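Local coordinates for protein D-alanyl-D-alanine carboxypeptidase (PDB 1XP4) that probably removes the C-terminal D-alanine from peptidoglycan precursor peptides, acting as a serine-type D-Ala-D-Ala carboxypeptidase of the S11 family, at residues V176-N179 against L180-Y184; Q186-E189 against I190-K193; T206-L210 against E211-A215; T238-K242 against G243-I247; S269-D272 against Y273-S276. All blocks are in the same frame, centred on the assembly; numbering follows the deposited sequence.

How the contacts relate
The five local contacts follow one another along the chain and meet around the antiparallel sheet of the peptidase domain. Contact 1 packs on contact 2 (Leu180 CG to Val187 CG1 4.1 Å) and on the hairpin of contact 4 (Ala177 CB to Ile247 CG2 3.7 Å). Contact 2 also reaches contact 4, Leu188 CD2 lying 3.7 Å from Thr238 CG2, while its backbone meets Leu210 of contact 3. Contact 5 joins contact 4 through a probable hydrogen bond of 2.6 Å between Ser275 OG and Glu241 OE1. The side chains of Thr191, Asn207 and Leu180 come within about 6, 7 and 8 Å of that of Lys224, the predicted substrate-binding residue; contact 5 is remote from the active site.

Contact 1: residues V176-N179 against L180-Y184; sequences VARN and LIKKY
Arg178 and Lys182 lie side by side, one helical turn apart, and their side chains point the same way. Lys182 CD sits over one face of the Arg178 guanidinium, with Lys182 CE 3.2 Å from Arg178 NH2. The arginine reaches this place as an extended chain that leaves the helix with CG opposite the backbone N (chi1 -173°), whereas the lysine, beyond CG, bends at its last torsion. Two like charges therefore come close, Arg178 NH2 being 4.0 Å from Lys182 NZ. Acceptors of the neighbouring loop probably ease this: Asn23 O takes a bond from Arg178 NH2, Ala22 O one from Arg178 NE, and Asn23 OD1 one from Lys182 NZ.

The backbone bonds are those of a regular alpha helix. Ile181 N donates to Ala177 O at 3.0 Å and almost straight (177°), and Leu180 N to Val176 O at 2.9 Å. Near the C-terminal end Lys183 N still bonds Asn179 O at 3.0 Å, but that hydrogen bond is more bent (150°). Tyr184 is the first residue to leave helical backbone angles, yet its N returns to Leu180 O.

Across the turn, Ile181 CG1 lies against the carbonyl oxygen of Ala177, 3.4 Å from Ala177 O, and the apolar branches otherwise face outward to the fold. Helix 170-183 lies between helix 44-57 and strands 234-241 and 244-253. Val176, Leu180 and Tyr184 face helix 44-57, where Tyr184 meets Tyr49 edge-to-face and its OH bonds Glu56, while Ala177 and Ile181 turn to the two strands.

Contact 2: residues Q186-E189 against I190-K193; sequences QVLE and ITKK
Val187 O is gripped by two backbone N-H groups of the following turn, Ile190 N at 3.0 Å and Thr191 N at 3.2 Å. The two approach differently. Thr191 N comes from almost straight beyond the oxygen (C=O...N 162°), while Ile190 N stands well above the carbonyl plane, 59° out of it. One oxygen thus serves both an i+3 and an i+4 donor.

Side chains follow the same turn. Thr191 holds OG1 between its own backbone N and carbonyl carbon (chi1 61°), which brings the hydroxyl obliquely across Leu188, with OG1 3.8 Å from Leu188 CD2. That hydroxyl is hydrogen-bonded to Asp221 O of strand 220-228, so the turn is tied to the sheet edge. This is the short helix 188-191, little more than a single turn, in the peptidase domain; the Thr191 side chain stands about 9 Å from that of Lys44, the predicted proton acceptor.

Val187 and Ile190 pack against Tyr52 of helix 44-57 and Leu101 of helix 93-103, and Ile190 CB also rests 3.5 Å from Val187 O. Lys193, extended beyond CG, runs its methylenes past the backbone of Glu189, CE lying 3.4 Å from Glu189 O, and its NZ ends in a salt bridge with Glu98.

Contact 3: residues T206-L210 against E211-A215; sequences TNYML and EGMPA
Selenomethionine Met213 turns its selenium and methyl to the edge of the Tyr208 ring, a Met-aromatic contact made without using a face. Met213 SE lies 5.3 Å from the Tyr208 ring centroid and 76° off the ring normal, and the methyl CE is near the ring plane beside CD1 and CE1. A bend at chi2 (-96°) swings the selenium round to this edge. Pro214 CD approaches the same ring obliquely, 3.9 Å from Tyr208 CD1, and Ala215 CB lies 4.1 Å from Tyr208 CB.

Two turns shape the backbone here. An Asx turn comes first, with Asn207 OD1 accepting from Met209 N at 3.0 Å. A type II beta turn from Leu210 to Met213 follows, closed by Met213 N to Leu210 O at 3.2 Å, and Gly212 takes its positive-phi third position. The chain then passes back beside Met209, whose CA is 3.3 Å from Ala215 O in a CA-H...O contact.

The loop runs between strands 201-204 and 220-228. Tyr208, Met209 and Ala215 pack on Phe264 of helix 262-277, and Asn207 and Met209 on Phe235 of strand 234-241.

Contact 4: residues T238-K242 against G243-I247; sequences TTVEK and GMRVI
Arg245 folds across Val240, its partner in a non-hydrogen-bonded pair, and Thr238, two residues earlier on that strand, all three on one face of a beta hairpin in the five-stranded antiparallel sheet. The hairpin closes through a type I' turn from Glu241 to Met244, in which Lys242 and Gly243 both have positive phi.

The arginine leaves with CG opposite its backbone N and then bends at chi2 and chi3, laying the guanidinium obliquely over the neighbouring strand. Its edge is turned to Thr238: Arg245 NE donates to Thr238 OG1 at 3.0 Å, nearly straight (168°), with the oxygen only 9° out of the guanidinium plane. One face is taken by Val240, whose CG2 lies 3.4 Å from Arg245 NH1, toward the rim of the group. A salt bridge from Arg245 NH2 to Asp221 OD1 holds a second nitrogen, and hydroxyl, methyl and carboxylate together probably limit its rotation. Thr238 OG1 also makes a weak bond of 3.4 Å to Val246 O.

On the other face Thr239 and Val246 stand beside each other, Thr239 CG2 being 4.3 Å from Val246 CB, and both meet Met271 of helix 262-277. Glu241 points the same way; its carboxylate is hydrogen-bonded to Ser275 OG and salt-bridged to Arg217.

Paired backbone bonds hold the strands, Val246 N to Thr239 O at 2.8 Å among them. At the turn, Met244 N reaches Glu241 O at 3.1 Å from above the carbonyl plane, 62° out of it.

Contact 5: residues S269-D272 against Y273-S276; sequences SLMD and YISS
Leu270, Met271 and Ile274 form an apolar patch on helix 262-277, an alpha helix of the peptidase fold that packs against the five-stranded sheet. Leu270 and Ile274 are one turn apart and meet through branch ends, Leu270 CD1 lying 3.7 Å from Ile274 CD1. Selenomethionine Met271 comes from the other side: bends at chi2 (-74°) and chi3 fold its chain so that the methyl CE lies against Ile274, 3.3 Å from Ile274 CD1. Leu270 and Ile274 both press on Ala19 of strand 17-21, and Met271 reaches Val246 and Thr248 of strand 244-253, so the patch is the helix's buried side.

The aromatic contribution is from Tyr273. CG opposite the backbone N (chi1 168°) directs the ring outward from the helix, and Leu270 O lies near the ring plane, at its edge. Phe10 of the N-terminal segment stacks on the ring.

The backbone bonds are of the i to i+4 kind. Ser275 N reaches Met271 O at 3.0 Å, and Ile274 N reaches Leu270 O at 3.2 Å in an almost straight line (168°). Tyr273 N to Ser269 O is weak at 3.4 Å.

Among charged groups, Asp272 OD2 forms a salt bridge with Arg217, outside these two turns. Near the helix end, Asp272 O accepts from Ser276 N at 3.2 Å. The Ser276 hydroxyl sits close to two carbonyls, with Ser276 OG 3.1 Å from both Asp272 O and Tyr273 O.

Contact 1: residues V176-N179 against L180-Y184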
loop_
_atom_site.group_PDB
_atom_site.type_symbol
_atom_site.label_atom_id
_atom_site.label_comp_id
_atom_site.label_asym_id
_atom_site.label_seq_id
_atom_site.Cartn_x
_atom_site.Cartn_y
_atom_site.Cartn_z
ATOM N N VAL A 176 2.205 -4.013 -3.360
ATOM C CA VAL A 176 2.215 -2.671 -3.931
ATOM C C VAL A 176 1.705 -1.633 -2.927
ATOM O O VAL A 176 2.378 -0.644 -2.625
ATOM C CB VAL A 176 1.330 -2.614 -5.195
ATOM C CG1 VAL A 176 1.169 -1.163 -5.665
ATOM C CG2 VAL A 176 1.950 -3.485 -6.293
ATOM N N ALA A 177 0.505 -1.853 -2.415
ATOM C CA ALA A 177 -0.065 -0.931 -1.447
ATOM C C ALA A 177 0.893 -0.753 -0.266
ATOM O O ALA A 177 1.160 0.370 0.166
ATOM C CB ALA A 177 -1.415 -1.451 -0.966
ATOM N N ARG A 178 1.426 -1.856 0.250
ATOM C CA ARG A 178 2.332 -1.751 1.384
ATOM C C ARG A 178 3.575 -0.926 1.068
ATOM O O ARG A 178 3.920 -0.008 1.817
ATOM C CB ARG A 178 2.751 -3.131 1.875
ATOM C CG ARG A 178 3.548 -3.074 3.159
ATOM C CD ARG A 178 4.132 -4.433 3.537
ATOM N NE ARG A 178 4.947 -4.334 4.747
ATOM C CZ ARG A 178 6.189 -4.795 4.847
ATOM N NH1 ARG A 178 6.765 -5.398 3.817
ATOM N NH2 ARG A 178 6.869 -4.620 5.968
ATOM N N ASN A 179 4.249 -1.243 -0.032
ATOM C CA ASN A 179 5.451 -0.506 -0.390
ATOM C C ASN A 179 5.177 0.980 -0.566
ATOM O O ASN A 179 5.989 1.823 -0.175
ATOM C CB ASN A 179 6.065 -1.074 -1.663
ATOM C CG ASN A 179 6.586 -2.470 -1.466
ATOM O OD1 ASN A 179 6.945 -2.844 -0.355
ATOM N ND2 ASN A 179 6.644 -3.251 -2.544
ATOM N N LEU A 180 4.030 1.302 -1.153
ATOM C CA LEU A 180 3.667 2.694 -1.356
ATOM C C LEU A 180 3.458 3.415 -0.017
ATOM O O LEU A 180 4.096 4.434 0.250
ATOM C CB LEU A 180 2.400 2.797 -2.210
ATOM C CG LEU A 180 1.865 4.222 -2.391
ATOM C CD1 LEU A 180 2.937 5.102 -2.990
ATOM C CD2 LEU A 180 0.640 4.202 -3.274
ATOM N N ILE A 181 2.573 2.884 0.824
ATOM C CA ILE A 181 2.282 3.502 2.117
ATOM C C ILE A 181 3.500 3.616 3.032
ATOM O O ILE A 181 3.697 4.638 3.691
ATOM C CB ILE A 181 1.183 2.724 2.866
ATOM C CG1 ILE A 181 -0.141 2.860 2.126
ATOM C CG2 ILE A 181 1.043 3.244 4.288
ATOM C CD1 ILE A 181 -1.268 2.054 2.759
ATOM N N LYS A 182 4.313 2.568 3.073
ATOM C CA LYS A 182 5.500 2.565 3.919
ATOM C C LYS A 182 6.593 3.519 3.460
ATOM O O LYS A 182 7.250 4.145 4.285
ATOM C CB LYS A 182 6.069 1.154 4.010
ATOM C CG LYS A 182 5.848 0.494 5.349
ATOM C CD LYS A 182 6.188 -0.972 5.262
ATOM C CE LYS A 182 6.355 -1.560 6.638
ATOM N NZ LYS A 182 7.480 -0.891 7.339
ATOM N N LYS A 183 6.783 3.627 2.148
ATOM C CA LYS A 183 7.812 4.493 1.576
ATOM C C LYS A 183 7.362 5.949 1.367
ATOM O O LYS A 183 8.171 6.879 1.471
ATOM C CB LYS A 183 8.296 3.893 0.254
ATOM C CG LYS A 183 9.299 4.727 -0.520
ATOM C CD LYS A 183 10.580 4.919 0.243
ATOM C CE LYS A 183 11.575 5.731 -0.568
ATOM N NZ LYS A 183 12.748 6.158 0.259
ATOM N N TYR A 184 6.078 6.140 1.075
ATOM C CA TYR A 184 5.518 7.470 0.853
ATOM C C TYR A 184 4.219 7.646 1.637
ATOM O O TYR A 184 3.126 7.689 1.071
ATOM C CB TYR A 184 5.273 7.696 -0.645
ATOM C CG TYR A 184 6.531 7.571 -1.477
ATOM C CD1 TYR A 184 7.527 8.551 -1.428
ATOM C CD2 TYR A 184 6.752 6.445 -2.277
ATOM C CE1 TYR A 184 8.712 8.410 -2.150
ATOM C CE2 TYR A 184 7.929 6.296 -3.001
ATOM C CZ TYR A 184 8.905 7.280 -2.930
ATOM O OH TYR A 184 10.086 7.117 -3.615
#

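Contact 2: residues Q186-E189 against I190-K193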
loop_
_atom_site.group_PDB
_atom_site.type_symbol
_atom_site.label_atom_id
_atom_site.label_comp_id
_atom_site.label_asym_id
_atom_site.label_seq_id
_atom_site.Cartn_x
_atom_site.Cartn_y
_atom_site.Cartn_z
ATOM N N GLN A 186 2.958 10.074 2.712
ATOM C CA GLN A 186 2.296 11.298 2.252
ATOM C C GLN A 186 1.061 11.010 1.409
ATOM O O GLN A 186 0.060 11.714 1.501
ATOM C CB GLN A 186 3.242 12.150 1.398
ATOM C CG GLN A 186 4.666 12.206 1.884
ATOM C CD GLN A 186 5.573 11.252 1.139
ATOM O OE1 GLN A 186 6.151 10.341 1.728
ATOM N NE2 GLN A 186 5.712 11.462 -0.164
ATOM N N VAL A 187 1.155 9.980 0.574
ATOM C CA VAL A 187 0.066 9.603 -0.310
ATOM C C VAL A 187 -1.261 9.522 0.426
ATOM O O VAL A 187 -2.315 9.770 -0.149
ATOM C CB VAL A 187 0.365 8.256 -1.003
ATOM C CG1 VAL A 187 0.250 7.096 -0.014
ATOM C CG2 VAL A 187 -0.561 8.082 -2.183
ATOM N N LEU A 188 -1.208 9.184 1.706
ATOM C CA LEU A 188 -2.423 9.095 2.489
ATOM C C LEU A 188 -3.079 10.462 2.664
ATOM O O LEU A 188 -4.291 10.552 2.800
ATOM C CB LEU A 188 -2.137 8.461 3.853
ATOM C CG LEU A 188 -1.797 6.961 3.842
ATOM C CD1 LEU A 188 -1.554 6.491 5.271
ATOM C CD2 LEU A 188 -2.935 6.157 3.204
ATOM N N GLU A 189 -2.286 11.529 2.662
ATOM C CA GLU A 189 -2.857 12.868 2.804
ATOM C C GLU A 189 -3.704 13.219 1.583
ATOM O O GLU A 189 -4.416 14.212 1.579
ATOM C CB GLU A 189 -1.758 13.918 2.992
ATOM C CG GLU A 189 -1.032 13.814 4.322
ATOM C CD GLU A 189 -1.988 13.772 5.507
ATOM O OE1 GLU A 189 -2.688 14.779 5.762
ATOM O OE2 GLU A 189 -2.041 12.721 6.184
ATOM N N ILE A 190 -3.630 12.403 0.545
ATOM C CA ILE A 190 -4.425 12.666 -0.639
ATOM C C ILE A 190 -5.640 11.735 -0.639
ATOM O O ILE A 190 -6.770 12.204 -0.548
ATOM C CB ILE A 190 -3.605 12.456 -1.939
ATOM C CG1 ILE A 190 -2.413 13.417 -1.973
ATOM C CG2 ILE A 190 -4.497 12.686 -3.152
ATOM C CD1 ILE A 190 -1.472 13.186 -3.115
ATOM N N THR A 191 -5.399 10.423 -0.711
ATOM C CA THR A 191 -6.471 9.418 -0.736
ATOM C C THR A 191 -7.518 9.681 0.351
ATOM O O THR A 191 -8.711 9.411 0.186
ATOM C CB THR A 191 -5.891 7.979 -0.561
ATOM O OG1 THR A 191 -5.225 7.871 0.704
ATOM C CG2 THR A 191 -4.897 7.662 -1.671
ATOM N N LYS A 192 -7.035 10.225 1.456
ATOM C CA LYS A 192 -7.827 10.581 2.623
ATOM C C LYS A 192 -8.967 11.558 2.267
ATOM O O LYS A 192 -10.112 11.353 2.651
ATOM C CB LYS A 192 -6.873 11.223 3.639
ATOM C CG LYS A 192 -7.376 11.475 5.038
ATOM C CD LYS A 192 -6.252 12.153 5.829
ATOM C CE LYS A 192 -6.565 12.297 7.321
ATOM N NZ LYS A 192 -6.585 10.999 8.053
ATOM N N LYS A 193 -8.647 12.615 1.528
ATOM C CA LYS A 193 -9.635 13.620 1.154
ATOM C C LYS A 193 -10.897 13.102 0.471
ATOM O O LYS A 193 -10.829 12.424 -0.551
ATOM C CB LYS A 193 -8.994 14.655 0.235
ATOM C CG LYS A 193 -7.808 15.359 0.816
ATOM C CD LYS A 193 -7.221 16.312 -0.202
ATOM C CE LYS A 193 -5.995 17.013 0.351
ATOM N NZ LYS A 193 -5.379 17.864 -0.691
#

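Contact 3: residues T206-L210 against E211-A215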
loop_
_atom_site.group_PDB
_atom_site.type_symbol
_atom_site.label_atom_id
_atom_site.label_comp_id
_atom_site.label_asym_id
_atom_site.label_seq_id
_atom_site.Cartn_x
_atom_site.Cartn_y
_atom_site.Cartn_z
ATOM N N THR A 206 -13.852 8.560 -4.901
ATOM C CA THR A 206 -14.644 7.394 -5.264
ATOM C C THR A 206 -14.663 6.464 -4.064
ATOM O O THR A 206 -15.328 5.424 -4.075
ATOM C CB THR A 206 -14.018 6.627 -6.441
ATOM O OG1 THR A 206 -12.676 6.258 -6.099
ATOM C CG2 THR A 206 -14.012 7.472 -7.695
ATOM N N ASN A 207 -13.913 6.842 -3.034
ATOM C CA ASN A 207 -13.823 6.053 -1.816
ATOM C C ASN A 207 -14.946 6.484 -0.886
ATOM O O ASN A 207 -14.867 7.533 -0.251
ATOM C CB ASN A 207 -12.473 6.289 -1.144
ATOM C CG ASN A 207 -12.224 5.343 0.012
ATOM O OD1 ASN A 207 -13.160 4.877 0.660
ATOM N ND2 ASN A 207 -10.955 5.066 0.286
ATOM N N TYR A 208 -15.987 5.668 -0.799
ATOM C CA TYR A 208 -17.123 5.987 0.048
ATOM C C TYR A 208 -17.046 5.574 1.512
ATOM O O TYR A 208 -18.056 5.550 2.208
ATOM C CB TYR A 208 -18.388 5.438 -0.597
ATOM C CG TYR A 208 -18.724 6.217 -1.835
ATOM C CD1 TYR A 208 -18.862 7.599 -1.778
ATOM C CD2 TYR A 208 -18.901 5.591 -3.061
ATOM C CE1 TYR A 208 -19.171 8.338 -2.903
ATOM C CE2 TYR A 208 -19.212 6.326 -4.198
ATOM C CZ TYR A 208 -19.347 7.702 -4.103
ATOM O OH TYR A 208 -19.688 8.454 -5.203
HETATM N N MSE A 209 -15.847 5.258 1.986
HETATM C CA MSE A 209 -15.675 4.890 3.384
HETATM C C MSE A 209 -14.988 6.033 4.129
HETATM O O MSE A 209 -14.636 5.909 5.304
HETATM C CB MSE A 209 -14.854 3.607 3.504
HETATM C CG MSE A 209 -15.611 2.377 3.055
HETATM SE SE MSE A 209 -14.534 0.793 3.073
HETATM C CE MSE A 209 -14.979 0.163 4.835
ATOM N N LEU A 210 -14.811 7.151 3.430
ATOM C CA LEU A 210 -14.178 8.327 4.003
ATOM C C LEU A 210 -15.170 9.209 4.780
ATOM O O LEU A 210 -16.392 8.989 4.760
ATOM C CB LEU A 210 -13.504 9.150 2.895
ATOM C CG LEU A 210 -12.348 8.495 2.127
ATOM C CD1 LEU A 210 -11.871 9.399 0.989
ATOM C CD2 LEU A 210 -11.198 8.209 3.089
ATOM N N GLU A 211 -14.621 10.209 5.460
ATOM C CA GLU A 211 -15.395 11.150 6.263
ATOM C C GLU A 211 -16.536 11.831 5.511
ATOM O O GLU A 211 -16.329 12.438 4.454
ATOM C CB GLU A 211 -14.455 12.211 6.836
ATOM C CG GLU A 211 -13.286 11.617 7.609
ATOM C CD GLU A 211 -13.426 11.761 9.120
ATOM O OE1 GLU A 211 -14.577 11.862 9.617
ATOM O OE2 GLU A 211 -12.377 11.759 9.808
ATOM N N GLY A 212 -17.738 11.721 6.080
ATOM C CA GLY A 212 -18.929 12.330 5.510
ATOM C C GLY A 212 -19.550 11.622 4.320
ATOM O O GLY A 212 -20.404 12.192 3.644
HETATM N N MSE A 213 -19.152 10.377 4.075
HETATM C CA MSE A 213 -19.656 9.620 2.926
HETATM C C MSE A 213 -20.570 8.458 3.292
HETATM O O MSE A 213 -20.549 7.959 4.410
HETATM C CB MSE A 213 -18.476 9.091 2.109
HETATM C CG MSE A 213 -17.420 10.141 1.819
HETATM SE SE MSE A 213 -17.577 11.003 0.102
HETATM C CE MSE A 213 -19.387 10.564 -0.372
ATOM N N PRO A 214 -21.377 8.003 2.331
ATOM C CA PRO A 214 -22.320 6.898 2.507
ATOM C C PRO A 214 -21.813 5.671 3.255
ATOM O O PRO A 214 -22.389 5.289 4.266
ATOM C CB PRO A 214 -22.722 6.568 1.075
ATOM C CG PRO A 214 -22.762 7.916 0.454
ATOM C CD PRO A 214 -21.473 8.542 0.963
ATOM N N ALA A 215 -20.745 5.059 2.761
ATOM C CA ALA A 215 -20.213 3.852 3.379
ATOM C C ALA A 215 -19.102 4.091 4.387
ATOM O O ALA A 215 -18.230 3.239 4.569
ATOM C CB ALA A 215 -19.738 2.894 2.294
#

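Contact 4: residues T238-K242 against G243-I247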
loop_
_atom_site.group_PDB
_atom_site.type_symbol
_atom_site.label_atom_id
_atom_site.label_comp_id
_atom_site.label_asym_id
_atom_site.label_seq_id
_atom_site.Cartn_x
_atom_site.Cartn_y
_atom_site.Cartn_z
ATOM N N THR A 238 -7.107 1.032 3.186
ATOM C CA THR A 238 -6.192 0.978 4.321
ATOM C C THR A 238 -6.901 1.682 5.474
ATOM O O THR A 238 -7.682 2.610 5.262
ATOM C CB THR A 238 -4.840 1.673 4.025
ATOM O OG1 THR A 238 -3.964 1.502 5.148
ATOM C CG2 THR A 238 -5.037 3.160 3.771
ATOM N N THR A 239 -6.639 1.237 6.695
ATOM C CA THR A 239 -7.300 1.832 7.841
ATOM C C THR A 239 -6.547 1.551 9.124
ATOM O O THR A 239 -5.730 0.633 9.189
ATOM C CB THR A 239 -8.718 1.262 8.001
ATOM O OG1 THR A 239 -9.429 2.007 8.993
ATOM C CG2 THR A 239 -8.651 -0.189 8.449
ATOM N N VAL A 240 -6.821 2.354 10.144
ATOM C CA VAL A 240 -6.205 2.155 11.442
ATOM C C VAL A 240 -7.346 1.838 12.383
ATOM O O VAL A 240 -8.078 2.735 12.797
ATOM C CB VAL A 240 -5.480 3.412 11.966
ATOM C CG1 VAL A 240 -4.894 3.124 13.341
ATOM C CG2 VAL A 240 -4.378 3.826 11.006
ATOM N N GLU A 241 -7.503 0.558 12.702
ATOM C CA GLU A 241 -8.565 0.125 13.592
ATOM C C GLU A 241 -7.951 -0.533 14.816
ATOM O O GLU A 241 -7.123 -1.432 14.693
ATOM C CB GLU A 241 -9.487 -0.854 12.868
ATOM C CG GLU A 241 -10.955 -0.606 13.115
ATOM C CD GLU A 241 -11.837 -1.415 12.188
ATOM O OE1 GLU A 241 -11.855 -2.653 12.320
ATOM O OE2 GLU A 241 -12.508 -0.819 11.318
ATOM N N LYS A 242 -8.364 -0.068 15.990
ATOM C CA LYS A 242 -7.871 -0.574 17.265
ATOM C C LYS A 242 -6.358 -0.499 17.350
ATOM O O LYS A 242 -5.701 -1.436 17.803
ATOM C CB LYS A 242 -8.343 -2.002 17.484
ATOM C CG LYS A 242 -9.843 -2.101 17.581
ATOM C CD LYS A 242 -10.295 -3.534 17.711
ATOM C CE LYS A 242 -11.806 -3.632 17.588
ATOM N NZ LYS A 242 -12.281 -5.043 17.732
ATOM N N GLY A 243 -5.820 0.632 16.902
ATOM C CA GLY A 243 -4.387 0.863 16.935
ATOM C C GLY A 243 -3.550 0.152 15.888
ATOM O O GLY A 243 -2.326 0.330 15.856
HETATM N N MSE A 244 -4.195 -0.629 15.021
HETATM C CA MSE A 244 -3.482 -1.388 13.995
HETATM C C MSE A 244 -3.836 -0.987 12.561
HETATM O O MSE A 244 -5.013 -0.830 12.217
HETATM C CB MSE A 244 -3.758 -2.880 14.206
HETATM C CG MSE A 244 -3.194 -3.823 13.153
HETATM SE SE MSE A 244 -3.555 -5.690 13.608
HETATM C CE MSE A 244 -5.284 -5.915 12.789
ATOM N N ARG A 245 -2.809 -0.824 11.730
ATOM C CA ARG A 245 -3.009 -0.458 10.329
ATOM C C ARG A 245 -3.189 -1.705 9.475
ATOM O O ARG A 245 -2.350 -2.610 9.466
ATOM C CB ARG A 245 -1.829 0.348 9.799
ATOM C CG ARG A 245 -2.004 0.774 8.364
ATOM C CD ARG A 245 -1.639 2.231 8.197
ATOM N NE ARG A 245 -2.691 2.923 7.465
ATOM C CZ ARG A 245 -3.003 4.201 7.637
ATOM N NH1 ARG A 245 -2.337 4.939 8.518
ATOM N NH2 ARG A 245 -4.007 4.731 6.949
ATOM N N VAL A 246 -4.289 -1.735 8.741
ATOM C CA VAL A 246 -4.607 -2.868 7.906
ATOM C C VAL A 246 -4.740 -2.457 6.460
ATOM O O VAL A 246 -5.349 -1.431 6.156
ATOM C CB VAL A 246 -5.944 -3.510 8.338
ATOM C CG1 VAL A 246 -6.319 -4.631 7.377
ATOM C CG2 VAL A 246 -5.843 -4.035 9.766
ATOM N N ILE A 247 -4.148 -3.250 5.573
ATOM C CA ILE A 247 -4.265 -3.001 4.149
ATOM C C ILE A 247 -5.216 -4.066 3.650
ATOM O O ILE A 247 -5.039 -5.250 3.912
ATOM C CB ILE A 247 -2.937 -3.117 3.411
ATOM C CG1 ILE A 247 -1.977 -2.031 3.901
ATOM C CG2 ILE A 247 -3.184 -2.967 1.910
ATOM C CD1 ILE A 247 -0.711 -1.918 3.077
#

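Contact 5: residues S269-D272 against Y273-S276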
loop_
_atom_site.group_PDB
_atom_site.type_symbol
_atom_site.label_atom_id
_atom_site.label_comp_id
_atom_site.label_asym_id
_atom_site.label_seq_id
_atom_site.Cartn_x
_atom_site.Cartn_y
_atom_site.Cartn_z
ATOM N N SER A 269 -16.979 -5.623 6.093
ATOM C CA SER A 269 -17.231 -6.964 6.595
ATOM C C SER A 269 -15.926 -7.652 6.957
ATOM O O SER A 269 -15.826 -8.326 7.983
ATOM C CB SER A 269 -17.959 -7.786 5.541
ATOM O OG SER A 269 -18.166 -9.103 6.009
ATOM N N LEU A 270 -14.927 -7.474 6.099
ATOM C CA LEU A 270 -13.614 -8.064 6.306
ATOM C C LEU A 270 -12.943 -7.512 7.560
ATOM O O LEU A 270 -12.229 -8.232 8.256
ATOM C CB LEU A 270 -12.730 -7.809 5.075
ATOM C CG LEU A 270 -11.237 -8.177 5.097
ATOM C CD1 LEU A 270 -11.018 -9.566 5.667
ATOM C CD2 LEU A 270 -10.690 -8.093 3.682
HETATM N N MSE A 271 -13.181 -6.237 7.856
HETATM C CA MSE A 271 -12.569 -5.617 9.024
HETATM C C MSE A 271 -13.198 -6.018 10.348
HETATM O O MSE A 271 -12.515 -6.045 11.378
HETATM C CB MSE A 271 -12.561 -4.099 8.869
HETATM C CG MSE A 271 -11.622 -3.624 7.764
HETATM SE SE MSE A 271 -9.714 -3.706 8.174
HETATM C CE MSE A 271 -9.668 -4.979 9.596
ATOM N N ASP A 272 -14.494 -6.324 10.329
ATOM C CA ASP A 272 -15.170 -6.759 11.545
ATOM C C ASP A 272 -14.528 -8.078 11.952
ATOM O O ASP A 272 -14.337 -8.353 13.132
ATOM C CB ASP A 272 -16.668 -6.974 11.307
ATOM C CG ASP A 272 -17.462 -5.679 11.314
ATOM O OD1 ASP A 272 -17.373 -4.926 12.302
ATOM O OD2 ASP A 272 -18.194 -5.418 10.335
ATOM N N TYR A 273 -14.193 -8.892 10.960
ATOM C CA TYR A 273 -13.564 -10.180 11.211
ATOM C C TYR A 273 -12.193 -9.981 11.827
ATOM O O TYR A 273 -11.890 -10.512 12.902
ATOM C CB TYR A 273 -13.409 -10.955 9.903
ATOM C CG TYR A 273 -12.507 -12.170 10.005
ATOM C CD1 TYR A 273 -12.880 -13.279 10.759
ATOM C CD2 TYR A 273 -11.278 -12.208 9.341
ATOM C CE1 TYR A 273 -12.056 -14.392 10.850
ATOM C CE2 TYR A 273 -10.446 -13.319 9.427
ATOM C CZ TYR A 273 -10.841 -14.406 10.183
ATOM O OH TYR A 273 -10.014 -15.502 10.291
ATOM N N ILE A 274 -11.369 -9.204 11.136
ATOM C CA ILE A 274 -10.004 -8.938 11.574
ATOM C C ILE A 274 -9.871 -8.357 12.975
ATOM O O ILE A 274 -8.984 -8.755 13.733
ATOM C CB ILE A 274 -9.306 -8.009 10.581
ATOM C CG1 ILE A 274 -9.180 -8.726 9.238
ATOM C CG2 ILE A 274 -7.949 -7.592 11.117
ATOM C CD1 ILE A 274 -8.775 -7.832 8.106
ATOM N N SER A 275 -10.751 -7.421 13.314
ATOM C CA SER A 275 -10.709 -6.783 14.621
ATOM C C SER A 275 -11.218 -7.656 15.758
ATOM O O SER A 275 -10.834 -7.470 16.914
ATOM C CB SER A 275 -11.483 -5.473 14.581
ATOM O OG SER A 275 -10.819 -4.557 13.732
ATOM N N SER A 276 -12.084 -8.608 15.446
ATOM C CA SER A 276 -12.585 -9.476 16.490
ATOM C C SER A 276 -11.695 -10.717 16.595
ATOM O O SER A 276 -11.749 -11.433 17.591
ATOM C CB SER A 276 -14.027 -9.889 16.189
ATOM O OG SER A 276 -14.084 -10.781 15.090
#